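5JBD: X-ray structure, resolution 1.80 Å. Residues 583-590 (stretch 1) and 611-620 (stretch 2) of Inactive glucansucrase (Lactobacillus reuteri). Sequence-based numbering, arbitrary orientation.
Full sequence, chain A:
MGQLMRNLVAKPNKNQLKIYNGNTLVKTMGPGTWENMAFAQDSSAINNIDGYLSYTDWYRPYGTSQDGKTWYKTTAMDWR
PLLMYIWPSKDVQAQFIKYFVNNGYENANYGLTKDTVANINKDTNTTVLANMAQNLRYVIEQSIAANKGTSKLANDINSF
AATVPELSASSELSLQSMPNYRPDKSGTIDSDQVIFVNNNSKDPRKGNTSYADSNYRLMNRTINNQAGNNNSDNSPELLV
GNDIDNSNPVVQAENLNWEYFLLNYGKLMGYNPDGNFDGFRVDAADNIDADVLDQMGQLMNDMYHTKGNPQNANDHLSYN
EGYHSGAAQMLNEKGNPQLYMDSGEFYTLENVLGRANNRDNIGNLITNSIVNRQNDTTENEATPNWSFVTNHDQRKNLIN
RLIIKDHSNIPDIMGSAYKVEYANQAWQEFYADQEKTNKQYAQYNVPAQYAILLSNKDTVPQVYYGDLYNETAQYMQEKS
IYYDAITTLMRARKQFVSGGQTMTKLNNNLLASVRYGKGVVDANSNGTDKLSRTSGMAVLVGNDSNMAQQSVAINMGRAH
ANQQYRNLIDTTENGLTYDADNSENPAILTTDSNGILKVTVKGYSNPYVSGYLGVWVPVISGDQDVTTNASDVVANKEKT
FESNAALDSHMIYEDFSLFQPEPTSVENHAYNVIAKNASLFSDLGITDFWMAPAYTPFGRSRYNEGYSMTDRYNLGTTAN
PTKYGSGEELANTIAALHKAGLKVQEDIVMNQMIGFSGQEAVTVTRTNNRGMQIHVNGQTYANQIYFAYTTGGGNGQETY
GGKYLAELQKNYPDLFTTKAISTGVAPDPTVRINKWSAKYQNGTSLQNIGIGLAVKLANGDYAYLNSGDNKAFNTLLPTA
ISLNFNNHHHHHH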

# COMPACT_ATOMS: atom_id res chain seq x y z
N SER A 583 -30.73 27.95 -14.11
CA SER A 583 -29.36 28.33 -14.42
C SER A 583 -29.35 29.56 -15.35
O SER A 583 -30.40 30.02 -15.81
N GLU A 584 -28.15 30.08 -15.61
CA GLU A 584 -27.99 31.28 -16.45
C GLU A 584 -28.25 31.03 -17.93
O GLU A 584 -28.51 31.96 -18.67
N ASN A 585 -28.17 29.77 -18.37
CA ASN A 585 -28.32 29.41 -19.78
C ASN A 585 -29.49 28.44 -19.98
O ASN A 585 -29.80 27.66 -19.08
N PRO A 586 -30.13 28.47 -21.16
CA PRO A 586 -31.24 27.57 -21.46
C PRO A 586 -30.76 26.16 -21.86
O PRO A 586 -29.55 25.89 -21.87
N ALA A 587 -31.71 25.27 -22.18
CA ALA A 587 -31.41 23.86 -22.47
C ALA A 587 -30.56 23.64 -23.72
O ALA A 587 -29.78 22.68 -23.79
N ILE A 588 -30.74 24.52 -24.71
CA ILE A 588 -30.03 24.45 -25.99
C ILE A 588 -29.51 25.85 -26.37
O ILE A 588 -30.24 26.84 -26.24
N LEU A 589 -28.26 25.91 -26.83
CA LEU A 589 -27.67 27.11 -27.44
C LEU A 589 -27.09 26.70 -28.77
O LEU A 589 -26.73 25.52 -28.96
N THR A 590 -26.96 27.66 -29.68
CA THR A 590 -26.50 27.38 -31.04
C THR A 590 -25.27 28.21 -31.36
O THR A 590 -25.24 29.42 -31.08
N GLY A 611 -17.06 28.67 -7.47
CA GLY A 611 -16.63 29.19 -8.76
C GLY A 611 -17.72 28.95 -9.80
O GLY A 611 -18.85 29.40 -9.61
N TYR A 612 -17.40 28.21 -10.85
CA TYR A 612 -18.39 27.88 -11.89
C TYR A 612 -18.10 26.55 -12.54
O TYR A 612 -16.92 26.19 -12.71
N LEU A 613 -19.16 25.84 -12.94
CA LEU A 613 -19.06 24.64 -13.78
C LEU A 613 -20.13 24.67 -14.86
O LEU A 613 -21.32 24.86 -14.57
N GLY A 614 -19.71 24.47 -16.11
CA GLY A 614 -20.64 24.28 -17.23
C GLY A 614 -20.10 23.26 -18.22
O GLY A 614 -18.91 23.25 -18.49
N VAL A 615 -20.98 22.43 -18.78
CA VAL A 615 -20.58 21.46 -19.80
C VAL A 615 -21.59 21.41 -20.96
O VAL A 615 -22.81 21.28 -20.72
N TRP A 616 -21.07 21.50 -22.19
CA TRP A 616 -21.89 21.52 -23.42
C TRP A 616 -21.49 20.39 -24.35
O TRP A 616 -20.29 20.18 -24.57
N VAL A 617 -22.48 19.70 -24.91
CA VAL A 617 -22.25 18.65 -25.91
C VAL A 617 -23.21 18.77 -27.09
O VAL A 617 -24.31 19.30 -26.92
N PRO A 618 -22.82 18.28 -28.27
CA PRO A 618 -23.76 18.31 -29.40
C PRO A 618 -25.10 17.62 -29.14
O PRO A 618 -25.16 16.60 -28.46
N VAL A 619 -26.17 18.21 -29.67
CA VAL A 619 -27.49 17.58 -29.73
C VAL A 619 -27.36 16.40 -30.71
O VAL A 619 -26.84 16.57 -31.80
N ILE A 620 -27.82 15.22 -30.30
CA ILE A 620 -27.82 14.01 -31.15
C ILE A 620 -29.10 13.19 -31.01
O ILE A 620 -29.86 13.37 -30.06

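This is a small contact made mostly by side chains, with two loop carbonyls added, in which a mostly irregular segment lies against two aromatic residues of a strand, with no hydrogen bond passing between the two stretches. The backbones stay well apart: the CA of Asn585 is 9.6 Å from the CA of Gly614, and the CA of Leu589 is 9.0 Å from the CA of Trp616. Such gaps are too wide for strand pairing and leave room for side chains; the two stretches together bury about 299 Å², counted over both sides.

The strand of stretch 2 presents alternate residues to its neighbour. Tyr612 and Trp616 point toward stretch 1, while Leu613, Val615 and Val617 are out of its reach. Between the two aromatics sits Gly614, whose empty position is explained within its own strand: a CB there would lie 3.0 Å from the OH of Tyr612 and clash with it. The absence of a side chain thus lets the tyrosine, with chi1 t, run alongside its own backbone.

Trp616 is the centre of the contact and has the largest covered area, 97 Å². Its chi1 is m and its chi2 is 90°, a combination that carries the six-membered part of the indole out to the loop. A long, flat side chain suits this place because it can span the gap and meet several residues at once. At the ring edge, near its plane, CB of Asn585 lies 3.8 Å from CZ2 of Trp616, and the carbonyl O of Pro586 lies 3.7 Å from CH2 of Trp616. Leu589 adds the tightest apolar contact, with its CD1 3.4 Å from CH2 of Trp616. It points toward stretch 2 in the common m, t rotamer, and its branched end offers a methyl group to the indole, a good match of two nonpolar surfaces.

Around Tyr612 the neighbours are more polar. Glu584 and Asn585 both point toward stretch 2 with chi1 m. The OE1 of Glu584, on a side chain long enough to bring its carboxylate to the ring, comes within 3.6 Å of CE1 of Tyr612, and the ND2 of Asn585 is 3.6 Å from OH of Tyr612. Both are packing contacts rather than hydrogen bonds. Tyrosine suits this place by joining a flat ring for contact to a hydroxyl bonded elsewhere in the structure, as are both carboxylate oxygens of Glu584 and both amide atoms of Asn585. Asn585 thus touches both aromatics.

Pro586 and Ala587 direct their CB atoms away and contribute mainly through backbone carbonyls. Ile588, with rotamer m, t, also starts away from stretch 2, yet its CG1 reaches to 4.4 Å from CG2 of Val619. That valine, chi1 t, points toward stretch 1 just beyond the strand. The two beta-branched residues, apolar and without polar demand, suit a looser contact, and each remains at least partly exposed.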

# COMPACT_ATOMS: atom_id res chain seq x y z
CB SER A 583 -28.62 27.16 -15.08
OG SER A 583 -29.19 26.84 -16.34
CB GLU A 584 -26.60 31.86 -16.29
CG GLU A 584 -26.28 32.34 -14.89
CD GLU A 584 -24.79 32.55 -14.68
OE1 GLU A 584 -24.03 31.55 -14.54
OE2 GLU A 584 -24.37 33.72 -14.67
CB ASN A 585 -27.03 28.76 -20.28
CG ASN A 585 -25.81 29.63 -20.02
OD1 ASN A 585 -25.53 30.56 -20.78
ND2 ASN A 585 -25.07 29.33 -18.95
CB PRO A 586 -31.94 28.28 -22.62
CG PRO A 586 -30.81 28.90 -23.37
CD PRO A 586 -29.80 29.32 -22.33
CB ALA A 587 -32.71 23.06 -22.59
CB ILE A 588 -30.93 23.88 -27.12
CG1 ILE A 588 -31.25 22.39 -26.86
CG2 ILE A 588 -30.28 24.03 -28.50
CD1 ILE A 588 -32.46 21.88 -27.60
CB LEU A 589 -26.58 27.71 -26.54
CG LEU A 589 -27.02 28.36 -25.23
CD1 LEU A 589 -25.80 28.76 -24.40
CD2 LEU A 589 -27.90 29.57 -25.52
CB THR A 590 -27.60 27.68 -32.07
OG1 THR A 590 -28.77 26.95 -31.73
CG2 THR A 590 -27.19 27.27 -33.48
CB TYR A 612 -18.42 28.97 -12.96
CG TYR A 612 -19.48 28.74 -14.04
CD1 TYR A 612 -20.83 28.98 -13.79
CD2 TYR A 612 -19.13 28.22 -15.30
CE1 TYR A 612 -21.80 28.74 -14.76
CE2 TYR A 612 -20.09 27.98 -16.28
CZ TYR A 612 -21.42 28.25 -16.01
OH TYR A 612 -22.38 28.02 -16.98
CB LEU A 613 -19.19 23.34 -12.95
CG LEU A 613 -19.14 22.02 -13.75
CD1 LEU A 613 -17.84 21.89 -14.55
CD2 LEU A 613 -19.34 20.82 -12.83
CB VAL A 615 -20.41 20.05 -19.19
CG1 VAL A 615 -19.87 19.08 -20.25
CG2 VAL A 615 -19.49 20.11 -17.98
CB TRP A 616 -21.72 22.86 -24.16
CG TRP A 616 -22.21 24.01 -23.33
CD1 TRP A 616 -21.49 24.75 -22.45
CD2 TRP A 616 -23.55 24.49 -23.26
NE1 TRP A 616 -22.30 25.68 -21.85
CE2 TRP A 616 -23.57 25.55 -22.33
CE3 TRP A 616 -24.75 24.13 -23.90
CZ2 TRP A 616 -24.73 26.25 -22.01
CZ3 TRP A 616 -25.92 24.84 -23.59
CH2 TRP A 616 -25.90 25.88 -22.64
CB VAL A 617 -22.37 17.22 -25.31
CG1 VAL A 617 -21.29 16.99 -24.27
CG2 VAL A 617 -23.75 16.94 -24.73
CB PRO A 618 -22.99 17.59 -30.52
CG PRO A 618 -21.54 17.79 -30.17
CD PRO A 618 -21.49 17.76 -28.67
CB VAL A 619 -28.56 18.56 -30.27
CG1 VAL A 619 -29.88 17.85 -30.57
CG2 VAL A 619 -28.80 19.70 -29.28
CB ILE A 620 -26.63 13.08 -30.80
CG1 ILE A 620 -26.66 12.69 -29.31
CG2 ILE A 620 -25.32 13.76 -31.14
CD1 ILE A 620 -25.74 11.53 -28.97